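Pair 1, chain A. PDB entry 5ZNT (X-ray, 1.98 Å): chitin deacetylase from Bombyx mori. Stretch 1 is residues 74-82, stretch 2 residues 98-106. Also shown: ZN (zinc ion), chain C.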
# COMPACT_ATOMS: atom_id res chain seq x y z
N ALA A 74 -1.14 -2.03 -9.11
CA ALA A 74 -0.92 -2.39 -7.72
C ALA A 74 0.02 -1.38 -7.07
O ALA A 74 0.59 -0.51 -7.73
CB ALA A 74 -0.37 -3.83 -7.61
N THR A 75 0.18 -1.49 -5.75
CA THR A 75 1.03 -0.60 -4.96
C THR A 75 2.09 -1.45 -4.26
O THR A 75 1.75 -2.47 -3.66
CB THR A 75 0.21 0.17 -3.92
OG1 THR A 75 -0.86 0.88 -4.57
CG2 THR A 75 1.08 1.18 -3.15
N TYR A 76 3.35 -1.04 -4.32
CA TYR A 76 4.46 -1.79 -3.74
C TYR A 76 5.03 -0.98 -2.59
O TYR A 76 5.49 0.15 -2.79
CB TYR A 76 5.56 -2.04 -4.78
CG TYR A 76 5.12 -3.01 -5.85
CD1 TYR A 76 4.31 -2.59 -6.90
CD2 TYR A 76 5.48 -4.35 -5.79
CE1 TYR A 76 3.88 -3.48 -7.88
CE2 TYR A 76 5.07 -5.25 -6.78
CZ TYR A 76 4.28 -4.80 -7.82
OH TYR A 76 3.87 -5.68 -8.78
N PHE A 77 4.94 -1.52 -1.38
CA PHE A 77 5.57 -0.91 -0.21
C PHE A 77 6.96 -1.52 -0.09
O PHE A 77 7.12 -2.65 0.38
CB PHE A 77 4.72 -1.13 1.05
CG PHE A 77 3.44 -0.33 1.04
CD1 PHE A 77 3.45 1.02 1.40
CD2 PHE A 77 2.25 -0.91 0.64
CE1 PHE A 77 2.27 1.76 1.36
CE2 PHE A 77 1.08 -0.17 0.61
CZ PHE A 77 1.09 1.15 0.96
N VAL A 78 7.97 -0.77 -0.51
CA VAL A 78 9.29 -1.32 -0.80
C VAL A 78 10.19 -1.06 0.38
O VAL A 78 10.29 0.07 0.85
CB VAL A 78 9.87 -0.70 -2.09
CG1 VAL A 78 11.28 -1.27 -2.37
CG2 VAL A 78 8.92 -1.01 -3.28
N SER A 79 10.86 -2.12 0.86
CA SER A 79 11.93 -1.99 1.84
C SER A 79 13.28 -2.11 1.13
O SER A 79 13.37 -2.72 0.06
CB SER A 79 11.80 -3.08 2.93
OG SER A 79 11.83 -4.39 2.35
N HIS A 80 14.33 -1.56 1.74
CA HIS A 80 15.60 -1.33 1.03
C HIS A 80 16.39 -2.62 0.83
O HIS A 80 16.87 -2.89 -0.28
CB HIS A 80 16.44 -0.30 1.79
CG HIS A 80 17.82 -0.09 1.24
ND1 HIS A 80 18.08 0.11 -0.10
CD2 HIS A 80 19.02 -0.02 1.87
CE1 HIS A 80 19.38 0.30 -0.27
NE2 HIS A 80 19.98 0.23 0.91
N LYS A 81 16.60 -3.41 1.89
CA LYS A 81 17.66 -4.42 1.80
C LYS A 81 17.31 -5.46 0.75
O LYS A 81 16.20 -6.01 0.74
CB LYS A 81 17.91 -5.09 3.17
CG LYS A 81 19.32 -5.67 3.32
CD LYS A 81 19.47 -6.38 4.71
CE LYS A 81 20.90 -6.78 4.98
NZ LYS A 81 21.09 -7.33 6.38
N TYR A 82 18.28 -5.72 -0.14
CA TYR A 82 18.19 -6.67 -1.25
C TYR A 82 17.29 -6.21 -2.39
O TYR A 82 17.00 -6.99 -3.29
CB TYR A 82 17.72 -8.05 -0.79
CG TYR A 82 18.46 -8.58 0.42
CD1 TYR A 82 19.86 -8.76 0.39
CD2 TYR A 82 17.78 -8.90 1.60
CE1 TYR A 82 20.54 -9.26 1.52
CE2 TYR A 82 18.45 -9.39 2.71
CZ TYR A 82 19.82 -9.57 2.67
OH TYR A 82 20.47 -10.05 3.81
N ILE A 98 4.91 3.10 -6.31
CA ILE A 98 6.00 2.74 -5.41
C ILE A 98 5.84 3.55 -4.14
O ILE A 98 5.76 4.78 -4.21
CB ILE A 98 7.38 3.00 -6.05
CG1 ILE A 98 7.53 2.21 -7.33
CG2 ILE A 98 8.51 2.67 -5.03
CD1 ILE A 98 7.43 0.68 -7.15
N ALA A 99 5.79 2.87 -3.00
CA ALA A 99 5.68 3.51 -1.69
C ALA A 99 6.79 2.97 -0.80
O ALA A 99 7.51 2.04 -1.19
CB ALA A 99 4.30 3.25 -1.05
N VAL A 100 6.97 3.54 0.41
CA VAL A 100 8.12 3.16 1.24
C VAL A 100 7.69 2.28 2.39
O VAL A 100 6.60 2.44 2.97
CB VAL A 100 8.92 4.38 1.76
CG1 VAL A 100 9.35 5.29 0.59
CG2 VAL A 100 8.15 5.16 2.83
N HIS A 101 8.57 1.35 2.74
CA HIS A 101 8.39 0.36 3.79
C HIS A 101 9.65 0.29 4.66
O HIS A 101 9.97 -0.76 5.22
CB HIS A 101 8.07 -1.00 3.15
CG HIS A 101 7.57 -2.05 4.10
ND1 HIS A 101 6.62 -1.81 5.07
CD2 HIS A 101 7.86 -3.38 4.19
CE1 HIS A 101 6.36 -2.93 5.72
NE2 HIS A 101 7.10 -3.90 5.21
N SER A 102 10.39 1.41 4.73
CA SER A 102 11.57 1.67 5.56
C SER A 102 12.89 1.17 4.96
O SER A 102 12.91 0.35 4.03
CB SER A 102 11.43 1.09 6.98
OG SER A 102 11.87 -0.25 7.02
N ILE A 103 14.00 1.69 5.48
CA ILE A 103 15.33 1.24 5.07
C ILE A 103 15.68 -0.09 5.73
O ILE A 103 16.05 -1.06 5.06
CB ILE A 103 16.38 2.31 5.41
CG1 ILE A 103 16.21 3.53 4.49
CG2 ILE A 103 17.82 1.69 5.35
CD1 ILE A 103 17.16 4.71 4.81
N THR A 104 15.55 -0.16 7.05
CA THR A 104 16.07 -1.31 7.78
C THR A 104 15.08 -2.46 7.95
O THR A 104 15.51 -3.59 8.16
CB THR A 104 16.54 -0.92 9.20
OG1 THR A 104 15.40 -0.65 10.02
CG2 THR A 104 17.45 0.32 9.17
N HIS A 105 13.77 -2.19 7.89
CA HIS A 105 12.76 -3.20 8.26
C HIS A 105 13.11 -3.84 9.61
O HIS A 105 12.97 -5.05 9.81
CB HIS A 105 12.62 -4.27 7.17
CG HIS A 105 11.26 -4.90 7.11
ND1 HIS A 105 10.85 -5.90 7.97
CD2 HIS A 105 10.21 -4.67 6.28
CE1 HIS A 105 9.62 -6.26 7.66
NE2 HIS A 105 9.20 -5.52 6.65
N ASN A 106 13.63 -3.02 10.52
CA ASN A 106 13.98 -3.40 11.89
C ASN A 106 12.92 -4.31 12.50
O ASN A 106 11.75 -3.93 12.59
CB ASN A 106 14.12 -2.12 12.72
CG ASN A 106 14.76 -2.37 14.10
OD1 ASN A 106 14.64 -3.45 14.65
ND2 ASN A 106 15.43 -1.35 14.63
ZN ZN C . 7.39 -5.94 5.68
O HOH W 1 5.13 -6.27 5.47
O HOH W 2 6.11 -5.71 7.58
O HOH W 3 7.47 -8.05 6.08

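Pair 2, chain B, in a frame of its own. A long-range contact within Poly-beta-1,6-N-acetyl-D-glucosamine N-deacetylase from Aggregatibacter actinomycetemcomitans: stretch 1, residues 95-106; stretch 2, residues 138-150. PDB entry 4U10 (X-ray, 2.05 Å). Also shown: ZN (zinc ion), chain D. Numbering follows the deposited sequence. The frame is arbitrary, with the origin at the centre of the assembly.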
# COMPACT_ATOMS: atom_id res chain seq x y z
N ALA B 95 -5.26 8.56 -6.01
CA ALA B 95 -4.46 7.41 -5.61
C ALA B 95 -4.85 6.96 -4.18
O ALA B 95 -5.48 7.70 -3.44
CB ALA B 95 -3.01 7.80 -5.65
N VAL B 96 -4.45 5.74 -3.86
CA VAL B 96 -4.50 5.14 -2.56
C VAL B 96 -3.07 5.16 -1.99
O VAL B 96 -2.13 4.81 -2.68
CB VAL B 96 -5.00 3.70 -2.66
CG1 VAL B 96 -4.89 3.03 -1.30
CG2 VAL B 96 -6.44 3.67 -3.14
N PHE B 97 -2.93 5.58 -0.75
CA PHE B 97 -1.63 5.64 -0.07
C PHE B 97 -1.77 4.77 1.20
O PHE B 97 -2.74 4.94 1.96
CB PHE B 97 -1.37 7.09 0.31
CG PHE B 97 -0.08 7.34 1.08
CD1 PHE B 97 1.12 6.80 0.68
CD2 PHE B 97 -0.08 8.23 2.18
CE1 PHE B 97 2.28 7.10 1.39
CE2 PHE B 97 1.12 8.57 2.84
CZ PHE B 97 2.27 7.96 2.46
N ALA B 98 -0.80 3.88 1.43
CA ALA B 98 -0.82 2.97 2.55
C ALA B 98 0.44 3.07 3.45
O ALA B 98 1.41 2.27 3.37
CB ALA B 98 -1.05 1.56 2.06
N PRO B 99 0.40 4.08 4.34
CA PRO B 99 1.52 4.20 5.26
C PRO B 99 1.47 3.20 6.44
O PRO B 99 0.41 2.90 6.97
CB PRO B 99 1.38 5.66 5.72
CG PRO B 99 -0.16 5.80 5.85
CD PRO B 99 -0.64 5.08 4.59
N VAL B 100 2.62 2.68 6.86
CA VAL B 100 2.66 1.92 8.05
C VAL B 100 2.41 2.86 9.23
O VAL B 100 3.18 3.76 9.48
CB VAL B 100 4.00 1.23 8.20
CG1 VAL B 100 4.01 0.44 9.51
CG2 VAL B 100 4.28 0.30 7.00
N SER B 101 1.30 2.69 9.96
CA SER B 101 0.94 3.67 10.99
C SER B 101 1.86 3.81 12.21
O SER B 101 1.98 4.91 12.76
CB SER B 101 -0.52 3.53 11.35
OG SER B 101 -0.92 2.19 11.64
N SER B 102 2.52 2.74 12.68
CA SER B 102 3.48 2.93 13.82
C SER B 102 4.74 3.75 13.39
O SER B 102 5.44 4.37 14.22
CB SER B 102 3.90 1.59 14.42
OG SER B 102 4.81 0.89 13.63
N TRP B 103 5.09 3.69 12.10
CA TRP B 103 6.19 4.50 11.58
C TRP B 103 5.78 5.98 11.68
O TRP B 103 6.48 6.80 12.27
CB TRP B 103 6.57 4.08 10.14
CG TRP B 103 7.11 2.74 10.05
CD1 TRP B 103 7.46 1.91 11.13
CD2 TRP B 103 7.41 2.00 8.87
NE1 TRP B 103 7.94 0.72 10.65
CE2 TRP B 103 7.91 0.75 9.27
CE3 TRP B 103 7.26 2.27 7.49
CZ2 TRP B 103 8.30 -0.21 8.36
CZ3 TRP B 103 7.65 1.30 6.58
CH2 TRP B 103 8.18 0.10 7.00
N LEU B 104 4.59 6.32 11.19
CA LEU B 104 4.10 7.68 11.30
C LEU B 104 3.93 8.14 12.75
O LEU B 104 4.11 9.31 13.06
CB LEU B 104 2.80 7.84 10.54
CG LEU B 104 3.02 8.04 9.02
CD1 LEU B 104 3.99 7.06 8.38
CD2 LEU B 104 1.70 8.00 8.31
N ASP B 105 3.53 7.21 13.62
CA ASP B 105 3.32 7.51 15.04
C ASP B 105 4.60 7.64 15.88
O ASP B 105 4.54 7.98 17.05
CB ASP B 105 2.44 6.42 15.67
CG ASP B 105 0.97 6.61 15.44
OD1 ASP B 105 0.54 7.66 14.98
OD2 ASP B 105 0.21 5.65 15.71
N THR B 106 5.74 7.32 15.29
CA THR B 106 7.02 7.49 15.93
C THR B 106 7.27 9.01 16.12
O THR B 106 7.15 9.78 15.20
CB THR B 106 8.14 6.80 15.10
OG1 THR B 106 7.82 5.40 14.92
CG2 THR B 106 9.50 6.90 15.78
N LEU B 138 -7.66 13.82 -3.50
CA LEU B 138 -6.96 12.92 -4.42
C LEU B 138 -6.45 11.60 -3.81
O LEU B 138 -6.28 10.60 -4.50
CB LEU B 138 -5.79 13.65 -5.09
CG LEU B 138 -6.20 14.73 -6.11
CD1 LEU B 138 -4.93 15.36 -6.62
CD2 LEU B 138 -7.02 14.14 -7.22
N VAL B 139 -6.22 11.59 -2.53
CA VAL B 139 -5.52 10.49 -1.89
C VAL B 139 -6.39 9.86 -0.80
O VAL B 139 -6.77 10.53 0.18
CB VAL B 139 -4.20 10.97 -1.29
CG1 VAL B 139 -3.40 9.77 -0.68
CG2 VAL B 139 -3.38 11.78 -2.31
N GLU B 140 -6.69 8.58 -0.98
CA GLU B 140 -7.38 7.74 -0.02
C GLU B 140 -6.30 7.10 0.90
O GLU B 140 -5.31 6.55 0.38
CB GLU B 140 -8.09 6.64 -0.79
CG GLU B 140 -8.64 5.45 0.02
CD GLU B 140 -10.11 5.59 0.31
OE1 GLU B 140 -10.78 6.29 -0.43
OE2 GLU B 140 -10.58 4.99 1.26
N ILE B 141 -6.47 7.23 2.22
CA ILE B 141 -5.60 6.56 3.21
C ILE B 141 -6.02 5.13 3.57
O ILE B 141 -7.05 4.89 4.12
CB ILE B 141 -5.43 7.39 4.49
CG1 ILE B 141 -5.18 8.84 4.13
CG2 ILE B 141 -4.22 6.88 5.27
CD1 ILE B 141 -4.01 9.06 3.14
N ALA B 142 -5.19 4.16 3.20
CA ALA B 142 -5.38 2.78 3.56
C ALA B 142 -4.41 2.36 4.63
O ALA B 142 -3.37 2.98 4.83
CB ALA B 142 -5.18 1.92 2.36
N SER B 143 -4.72 1.25 5.28
CA SER B 143 -3.77 0.66 6.21
C SER B 143 -2.76 -0.19 5.50
O SER B 143 -3.06 -0.81 4.43
CB SER B 143 -4.54 -0.23 7.19
OG SER B 143 -3.70 -0.84 8.12
N HIS B 144 -1.59 -0.32 6.15
CA HIS B 144 -0.51 -1.21 5.74
C HIS B 144 0.07 -1.82 7.03
O HIS B 144 1.27 -2.13 7.10
CB HIS B 144 0.56 -0.40 5.03
CG HIS B 144 1.48 -1.16 4.11
ND1 HIS B 144 1.07 -2.19 3.29
CD2 HIS B 144 2.75 -0.88 3.75
CE1 HIS B 144 2.08 -2.56 2.52
NE2 HIS B 144 3.10 -1.76 2.77
N THR B 145 -0.84 -2.12 7.96
CA THR B 145 -0.62 -2.64 9.32
C THR B 145 -0.10 -1.52 10.19
O THR B 145 0.22 -0.48 9.68
CB THR B 145 0.30 -3.90 9.42
OG1 THR B 145 1.65 -3.48 9.24
CG2 THR B 145 -0.05 -4.90 8.31
N ASP B 146 -0.21 -1.71 11.52
CA ASP B 146 0.38 -0.81 12.45
C ASP B 146 1.90 -1.05 12.56
O ASP B 146 2.72 -0.18 12.28
CB ASP B 146 -0.31 -0.88 13.84
CG ASP B 146 -0.08 0.41 14.65
OD1 ASP B 146 -0.14 1.52 14.04
OD2 ASP B 146 0.08 0.30 15.88
N ASN B 147 2.25 -2.22 13.00
CA ASN B 147 3.64 -2.61 13.16
C ASN B 147 3.90 -4.08 12.75
O ASN B 147 4.57 -4.83 13.45
CB ASN B 147 4.07 -2.36 14.60
CG ASN B 147 5.54 -2.60 14.81
OD1 ASN B 147 6.29 -2.47 13.91
ND2 ASN B 147 5.91 -3.01 15.97
N LEU B 148 3.35 -4.50 11.61
CA LEU B 148 3.59 -5.83 11.04
C LEU B 148 4.22 -5.81 9.63
O LEU B 148 4.06 -6.75 8.81
CB LEU B 148 2.29 -6.66 11.12
CG LEU B 148 1.73 -7.01 12.50
CD1 LEU B 148 0.34 -7.60 12.38
CD2 LEU B 148 2.65 -7.90 13.36
N HIS B 149 5.00 -4.75 9.37
CA HIS B 149 5.71 -4.62 8.12
C HIS B 149 7.14 -5.00 8.41
O HIS B 149 8.06 -4.19 8.23
CB HIS B 149 5.68 -3.19 7.68
CG HIS B 149 5.94 -3.01 6.22
ND1 HIS B 149 7.16 -3.22 5.64
CD2 HIS B 149 5.10 -2.67 5.22
CE1 HIS B 149 7.07 -3.02 4.35
NE2 HIS B 149 5.84 -2.63 4.07
N HIS B 150 7.31 -6.17 9.00
CA HIS B 150 8.65 -6.71 9.39
C HIS B 150 8.53 -8.23 9.40
O HIS B 150 7.42 -8.76 9.25
CB HIS B 150 9.13 -6.20 10.75
CG HIS B 150 8.22 -6.57 11.91
ND1 HIS B 150 8.27 -7.79 12.54
CD2 HIS B 150 7.21 -5.89 12.49
CE1 HIS B 150 7.37 -7.82 13.50
NE2 HIS B 150 6.73 -6.68 13.50
ZN ZN D . 5.10 -2.08 2.23
O HOH W 4 -1.25 1.47 8.48
O HOH W 5 4.84 -3.31 0.84

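In both pairs a short strand of stretch 1 runs parallel to a strand of stretch 2, their directions 33° apart in pair 1 and 35° in pair 2, and the second strand leads into a loop that carries zinc ligands. The backbones superpose with an RMSD of 0.9 Å over 14 central residues.

The register is the same. Ala A99 N donates to Tyr A76 O (2.7 Å), and at the matching positions Ala B142 N donates to Phe B97 O (2.9 Å). The ladders then diverge. Val A78 N goes on to bond Ala A99 O (2.9 Å), but its counterpart is Pro B99, whose ring nitrogen has no hydrogen to give. There Pro B99 CD instead packs 3.5 Å from Ala B142 O and 4.1 Å from Ile B141 CG2. Val A78 O accepts directly from His A101 N (2.9 Å); in pair 2 water 4 bridges the gap, donating to Pro B99 O (2.7 Å from the water O) and accepting from His B144 N (3.0 Å from the water O).

The matched alanines, Ala A99 and Ala B142, suit a crowded place. In pair 1 the large partner is Phe A77, whose CD1 lies 3.4 Å from Ala A99 CB. In pair 2 that position is Ala B98, which has no ring to place there; Ala B98 CB lies 4.2 Å from Ala B142 CB, and Val B96 CG1 approaches Ala B142 CB at 3.8 Å. Isoleucine occupies the preceding position in both pairs, where its long β-branched chain, in the same m, m rotamer each time, meets an aromatic residue: Ile A98 CD1 reaches Tyr A76 CB at 4.1 Å, and Ile B141 CD1 lies at the edge of the Phe B97 ring, 4.1 Å from Phe B97 CD2.

His A101 and His B144 coincide to 0.1 Å at CA. Both use the t rotamer and bind zinc through NE2 at 2.1 Å. The second ligands, His A105 NE2 and His B149 NE2, also lie 2.1 Å from their zinc ions, although these residues are not matched. Beside them, Ser A79 CB is 4.0 Å from His A105 CD2, whereas the matching Val B100 offers a branched apolar surface, with CG2 3.6 Å from His B149 CD2.

The ends differ most. His A80 packs on Ile A103, with His A80 CB 3.4 Å from Ile A103 O and, between the side chains, His A80 CD2 4.1 Å from Ile A103 CG2. The matching Ser B101 and Asp B146 suit a polar solution: Ser B101 OG donates to Asp B146 OD1 (2.6 Å), and Ser B102 OG donates to Asp B146 O (2.7 Å).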